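Glutaredoxin (Methanosarcina mazei, PDB 3NZN) probably acts as a thiol-disulfide oxidoreductase of the glutaredoxin family, reducing disulfides through a pair of redox-active cysteines. Local coordinates at residues V24-T38 with F78-F92. Numbering follows the deposited sequence.
Sequences VIMYGLSTCVWCKKT and FPTTIINDEKAIVGF
Strand 24-28 pairs antiparallel with strand 80-83 in the central sheet, while the start of helix 33-45 rests on P79 and F92 beside the C32-C35 disulfide. Reciprocal backbone hydrogen bonds join I25 to I82 and Y27 to T80, with I82 N 2.8 Å from I25 O. On the sheet face carrying Y27, CE2 of its ring meets I82 CD1 at 3.7 Å; on the other, M26 CG lies against T81 OG1 and P79 CB. L29 CD2 sits over the centre of the F78 ring, 4.0 Å from its centroid. F92 swings CG anti to its own N (chi1 -179°), which brings its ring to the helix: K37 CB lies over one face, offset toward the rim, T38 OG1 stands at the edge, 3.3 Å from CD1, and W34 CZ3 is 3.6 Å from F92 CD2. Replacing F92 with alanine would probably open a gap against W34 CZ3 and leave K37 CB without its aromatic face. T38 OG1 donates to W34 O and abuts P79 CG. P79, preceded by a cis peptide bond, packs CD 3.7 Å from C35 SG. The CxxC at a helix start facing a cis-proline is consistent with the active site of thioredoxin-superfamily oxidoreductases such as glutaredoxins.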
loop_
_atom_site.group_PDB
_atom_site.type_symbol
_atom_site.label_atom_id
_atom_site.label_comp_id
_atom_site.label_asym_id
_atom_site.label_seq_id
_atom_site.Cartn_x
_atom_site.Cartn_y
_atom_site.Cartn_z
ATOM N N VAL A 24 3.280 9.554 -21.554
ATOM C CA VAL A 24 1.987 9.325 -20.968
ATOM C C VAL A 24 2.138 8.060 -20.088
ATOM O O VAL A 24 2.475 7.037 -20.612
ATOM C CB VAL A 24 0.909 9.092 -22.029
ATOM C CG1 VAL A 24 -0.487 8.785 -21.487
ATOM C CG2 VAL A 24 0.822 10.337 -23.020
ATOM N N ILE A 25 1.852 8.217 -18.784
ATOM C CA ILE A 25 2.038 7.085 -17.850
ATOM C C ILE A 25 0.841 6.974 -16.906
ATOM O O ILE A 25 0.448 7.887 -16.325
ATOM C CB ILE A 25 3.383 7.163 -17.125
ATOM C CG1 ILE A 25 3.564 5.931 -16.207
ATOM C CG2 ILE A 25 3.472 8.358 -16.355
ATOM C CD1 ILE A 25 4.992 5.648 -15.960
ATOM N N MET A 26 0.279 5.768 -16.926
ATOM C CA MET A 26 -0.797 5.455 -15.982
ATOM C C MET A 26 -0.252 4.591 -14.811
ATOM O O MET A 26 0.256 3.568 -15.024
ATOM C CB MET A 26 -1.950 4.683 -16.662
ATOM C CG MET A 26 -3.175 4.425 -15.705
ATOM S SD MET A 26 -4.308 3.028 -16.163
ATOM C CE MET A 26 -3.520 2.703 -17.683
ATOM N N TYR A 27 -0.341 5.177 -13.614
ATOM C CA TYR A 27 -0.121 4.400 -12.376
ATOM C C TYR A 27 -1.447 3.792 -11.926
ATOM O O TYR A 27 -2.373 4.440 -11.742
ATOM C CB TYR A 27 0.482 5.266 -11.289
ATOM C CG TYR A 27 1.876 5.704 -11.656
ATOM C CD1 TYR A 27 2.979 4.928 -11.329
ATOM C CD2 TYR A 27 2.107 6.913 -12.289
ATOM C CE1 TYR A 27 4.269 5.337 -11.663
ATOM C CE2 TYR A 27 3.407 7.309 -12.626
ATOM C CZ TYR A 27 4.443 6.535 -12.316
ATOM O OH TYR A 27 5.669 7.047 -12.688
ATOM N N GLY A 28 -1.403 2.465 -11.761
ATOM C CA GLY A 28 -2.598 1.762 -11.360
ATOM C C GLY A 28 -2.308 0.627 -10.364
ATOM O O GLY A 28 -1.167 0.486 -9.906
ATOM N N LEU A 29 -3.307 -0.163 -10.096
ATOM C CA LEU A 29 -3.172 -1.395 -9.322
ATOM C C LEU A 29 -3.630 -2.549 -10.214
ATOM O O LEU A 29 -4.535 -2.369 -11.024
ATOM C CB LEU A 29 -4.060 -1.343 -8.066
ATOM C CG LEU A 29 -3.832 -0.191 -7.108
ATOM C CD1 LEU A 29 -4.801 -0.152 -5.952
ATOM C CD2 LEU A 29 -2.396 -0.059 -6.614
ATOM N N SER A 30 -3.060 -3.722 -10.037
ATOM C CA SER A 30 -3.397 -4.852 -10.807
ATOM C C SER A 30 -4.856 -5.334 -10.676
ATOM O O SER A 30 -5.416 -5.934 -11.537
ATOM C CB SER A 30 -2.400 -5.956 -10.609
ATOM O OG SER A 30 -2.571 -6.512 -9.296
ATOM N N THR A 31 -5.406 -5.059 -9.510
ATOM C CA THR A 31 -6.798 -5.300 -9.110
ATOM C C THR A 31 -7.478 -3.960 -9.028
ATOM O O THR A 31 -7.293 -3.285 -8.057
ATOM C CB THR A 31 -6.814 -5.834 -7.692
ATOM O OG1 THR A 31 -6.197 -4.738 -6.959
ATOM C CG2 THR A 31 -6.065 -7.086 -7.652
ATOM N N CYS A 32 -7.931 -3.370 -10.085
ATOM C CA CYS A 32 -8.551 -2.056 -10.053
ATOM C C CYS A 32 -9.314 -1.950 -11.394
ATOM O O CYS A 32 -8.753 -1.760 -12.457
ATOM C CB CYS A 32 -7.521 -0.952 -9.946
ATOM S SG CYS A 32 -7.951 0.726 -10.278
ATOM N N VAL A 33 -10.619 -2.094 -11.308
ATOM C CA VAL A 33 -11.517 -2.040 -12.493
ATOM C C VAL A 33 -11.394 -0.762 -13.241
ATOM O O VAL A 33 -11.412 -0.771 -14.471
ATOM C CB VAL A 33 -12.991 -2.271 -11.979
ATOM C CG1 VAL A 33 -13.997 -1.862 -12.970
ATOM C CG2 VAL A 33 -13.189 -3.711 -11.520
ATOM N N TRP A 34 -11.287 0.356 -12.565
ATOM C CA TRP A 34 -11.181 1.609 -13.244
ATOM C C TRP A 34 -9.840 1.848 -13.887
ATOM O O TRP A 34 -9.732 2.567 -14.881
ATOM C CB TRP A 34 -11.652 2.738 -12.388
ATOM C CG TRP A 34 -13.086 2.631 -11.994
ATOM C CD1 TRP A 34 -13.575 2.246 -10.795
ATOM C CD2 TRP A 34 -14.195 3.003 -12.819
ATOM N NE1 TRP A 34 -14.943 2.335 -10.809
ATOM C CE2 TRP A 34 -15.339 2.763 -12.048
ATOM C CE3 TRP A 34 -14.339 3.423 -14.153
ATOM C CZ2 TRP A 34 -16.599 3.011 -12.533
ATOM C CZ3 TRP A 34 -15.609 3.710 -14.604
ATOM C CH2 TRP A 34 -16.708 3.508 -13.807
ATOM N N CYS A 35 -8.803 1.246 -13.303
ATOM C CA CYS A 35 -7.489 1.262 -13.915
ATOM C C CYS A 35 -7.557 0.500 -15.206
ATOM O O CYS A 35 -7.030 0.944 -16.248
ATOM C CB CYS A 35 -6.437 0.684 -13.028
ATOM S SG CYS A 35 -6.153 1.507 -11.468
ATOM N N LYS A 36 -8.227 -0.649 -15.226
ATOM C CA LYS A 36 -8.311 -1.432 -16.451
ATOM C C LYS A 36 -9.119 -0.683 -17.527
ATOM O O LYS A 36 -8.775 -0.706 -18.705
ATOM C CB LYS A 36 -8.934 -2.766 -16.135
ATOM C CG LYS A 36 -8.174 -3.796 -15.388
ATOM C CD LYS A 36 -6.607 -3.947 -15.640
ATOM C CE LYS A 36 -5.867 -4.207 -14.284
ATOM N NZ LYS A 36 -5.924 -2.962 -13.414
ATOM N N LYS A 37 -10.150 0.022 -17.104
ATOM C CA LYS A 37 -10.934 0.782 -18.049
ATOM C C LYS A 37 -10.101 1.932 -18.622
ATOM O O LYS A 37 -10.240 2.283 -19.812
ATOM C CB LYS A 37 -12.148 1.413 -17.380
ATOM C CG LYS A 37 -13.298 0.556 -17.046
ATOM C CD LYS A 37 -14.650 1.176 -17.456
ATOM C CE LYS A 37 -15.851 0.127 -17.340
ATOM N NZ LYS A 37 -16.225 -0.669 -18.653
ATOM N N THR A 38 -9.261 2.576 -17.838
ATOM C CA THR A 38 -8.337 3.579 -18.322
ATOM C C THR A 38 -7.323 3.036 -19.262
ATOM O O THR A 38 -7.095 3.658 -20.360
ATOM C CB THR A 38 -7.633 4.234 -17.104
ATOM O OG1 THR A 38 -8.638 4.776 -16.212
ATOM C CG2 THR A 38 -6.699 5.358 -17.563
ATOM N N PHE A 78 -5.717 5.683 -7.424
ATOM C CA PHE A 78 -5.462 4.971 -8.683
ATOM C C PHE A 78 -6.762 4.795 -9.459
ATOM O O PHE A 78 -7.791 4.438 -8.888
ATOM C CB PHE A 78 -4.878 3.576 -8.386
ATOM C CG PHE A 78 -3.606 3.704 -7.618
ATOM C CD1 PHE A 78 -2.403 3.970 -8.256
ATOM C CD2 PHE A 78 -3.561 3.685 -6.201
ATOM C CE1 PHE A 78 -1.262 4.169 -7.566
ATOM C CE2 PHE A 78 -2.382 3.900 -5.527
ATOM C CZ PHE A 78 -1.281 4.150 -6.171
ATOM N N PRO A 79 -6.750 5.001 -10.798
ATOM C CA PRO A 79 -5.576 5.341 -11.529
ATOM C C PRO A 79 -5.159 6.799 -11.401
ATOM O O PRO A 79 -5.988 7.662 -11.178
ATOM C CB PRO A 79 -6.028 5.113 -12.995
ATOM C CG PRO A 79 -7.522 5.298 -12.959
ATOM C CD PRO A 79 -7.919 4.736 -11.589
ATOM N N THR A 80 -3.867 7.061 -11.560
ATOM C CA THR A 80 -3.344 8.413 -11.786
ATOM C C THR A 80 -2.575 8.321 -13.119
ATOM O O THR A 80 -1.624 7.602 -13.288
ATOM C CB THR A 80 -2.425 8.870 -10.693
ATOM O OG1 THR A 80 -3.145 8.968 -9.458
ATOM C CG2 THR A 80 -1.854 10.168 -10.938
ATOM N N THR A 81 -3.080 9.160 -14.086
ATOM C CA THR A 81 -2.484 9.213 -15.415
ATOM C C THR A 81 -1.794 10.544 -15.568
ATOM O O THR A 81 -2.450 11.579 -15.361
ATOM C CB THR A 81 -3.616 9.027 -16.496
ATOM O OG1 THR A 81 -4.227 7.773 -16.296
ATOM C CG2 THR A 81 -2.914 9.028 -17.881
ATOM N N ILE A 82 -0.533 10.519 -15.859
ATOM C CA ILE A 82 0.303 11.735 -15.930
ATOM C C ILE A 82 0.694 11.920 -17.390
ATOM O O ILE A 82 1.327 11.090 -18.008
ATOM C CB ILE A 82 1.527 11.658 -14.997
ATOM C CG1 ILE A 82 1.090 11.344 -13.549
ATOM C CG2 ILE A 82 2.256 13.011 -15.056
ATOM C CD1 ILE A 82 2.230 10.808 -12.648
ATOM N N ILE A 83 0.336 13.104 -17.914
ATOM C CA ILE A 83 0.478 13.421 -19.317
ATOM C C ILE A 83 1.487 14.563 -19.484
ATOM O O ILE A 83 1.324 15.632 -18.936
ATOM C CB ILE A 83 -0.874 13.840 -19.952
ATOM C CG1 ILE A 83 -1.858 12.698 -19.825
ATOM C CG2 ILE A 83 -0.702 14.278 -21.461
ATOM C CD1 ILE A 83 -3.288 12.997 -20.145
ATOM N N ASN A 84 2.570 14.203 -20.188
ATOM C CA ASN A 84 3.645 15.160 -20.525
ATOM C C ASN A 84 4.235 15.836 -19.301
ATOM O O ASN A 84 4.695 16.938 -19.376
ATOM C CB ASN A 84 3.205 16.175 -21.565
ATOM C CG ASN A 84 2.606 15.551 -22.793
ATOM O OD1 ASN A 84 3.159 14.592 -23.323
ATOM N ND2 ASN A 84 1.496 16.005 -23.212
ATOM N N ASP A 85 4.262 15.105 -18.215
ATOM C CA ASP A 85 4.858 15.554 -16.914
ATOM C C ASP A 85 4.165 16.784 -16.434
ATOM O O ASP A 85 4.783 17.546 -15.643
ATOM C CB ASP A 85 6.357 15.759 -17.049
ATOM C CG ASP A 85 7.105 15.650 -15.738
ATOM O OD1 ASP A 85 6.610 14.996 -14.827
ATOM O OD2 ASP A 85 8.206 16.247 -15.683
ATOM N N GLU A 86 2.937 17.030 -16.867
ATOM C CA GLU A 86 2.261 18.295 -16.567
ATOM C C GLU A 86 0.884 18.132 -16.070
ATOM O O GLU A 86 0.494 18.778 -15.108
ATOM C CB GLU A 86 2.237 19.222 -17.811
ATOM C CG GLU A 86 3.586 19.504 -18.296
ATOM C CD GLU A 86 4.023 20.847 -18.026
ATOM O OE1 GLU A 86 3.983 21.192 -16.821
ATOM O OE2 GLU A 86 4.418 21.506 -19.038
ATOM N N LYS A 87 0.094 17.296 -16.698
ATOM C CA LYS A 87 -1.309 17.212 -16.383
ATOM C C LYS A 87 -1.544 15.851 -15.744
ATOM O O LYS A 87 -1.227 14.816 -16.306
ATOM C CB LYS A 87 -2.121 17.361 -17.627
ATOM C CG LYS A 87 -3.549 17.114 -17.431
ATOM C CD LYS A 87 -4.370 18.101 -16.686
ATOM C CE LYS A 87 -5.880 17.938 -17.053
ATOM N NZ LYS A 87 -6.694 18.813 -16.159
ATOM N N ALA A 88 -2.076 15.859 -14.534
ATOM C CA ALA A 88 -2.435 14.625 -13.827
ATOM C C ALA A 88 -3.986 14.438 -13.831
ATOM O O ALA A 88 -4.717 15.360 -13.483
ATOM C CB ALA A 88 -1.908 14.646 -12.409
ATOM N N ILE A 89 -4.438 13.260 -14.195
ATOM C CA ILE A 89 -5.848 12.945 -14.178
ATOM C C ILE A 89 -6.047 11.780 -13.228
ATOM O O ILE A 89 -5.394 10.714 -13.341
ATOM C CB ILE A 89 -6.375 12.551 -15.576
ATOM C CG1 ILE A 89 -6.079 13.756 -16.511
ATOM C CG2 ILE A 89 -7.809 12.195 -15.488
ATOM C CD1 ILE A 89 -6.378 13.418 -18.002
ATOM N N VAL A 90 -6.872 12.017 -12.216
ATOM C CA VAL A 90 -7.123 11.042 -11.136
ATOM C C VAL A 90 -8.451 10.411 -11.425
ATOM O O VAL A 90 -9.454 11.091 -11.505
ATOM C CB VAL A 90 -7.038 11.735 -9.838
ATOM C CG1 VAL A 90 -7.366 10.704 -8.691
ATOM C CG2 VAL A 90 -5.641 12.313 -9.577
ATOM N N GLY A 91 -8.487 9.072 -11.505
ATOM C CA GLY A 91 -9.659 8.330 -11.847
ATOM C C GLY A 91 -9.827 8.125 -13.348
ATOM O O GLY A 91 -9.137 8.704 -14.149
ATOM N N PHE A 92 -10.812 7.343 -13.667
ATOM C CA PHE A 92 -11.277 7.190 -15.040
ATOM C C PHE A 92 -12.196 8.331 -15.386
ATOM O O PHE A 92 -13.304 8.385 -14.963
ATOM C CB PHE A 92 -11.967 5.874 -15.209
ATOM C CG PHE A 92 -12.434 5.665 -16.629
ATOM C CD1 PHE A 92 -11.540 5.406 -17.657
ATOM C CD2 PHE A 92 -13.788 5.769 -16.979
ATOM C CE1 PHE A 92 -11.962 5.257 -18.956
ATOM C CE2 PHE A 92 -14.206 5.606 -18.311
ATOM C CZ PHE A 92 -13.298 5.330 -19.255
#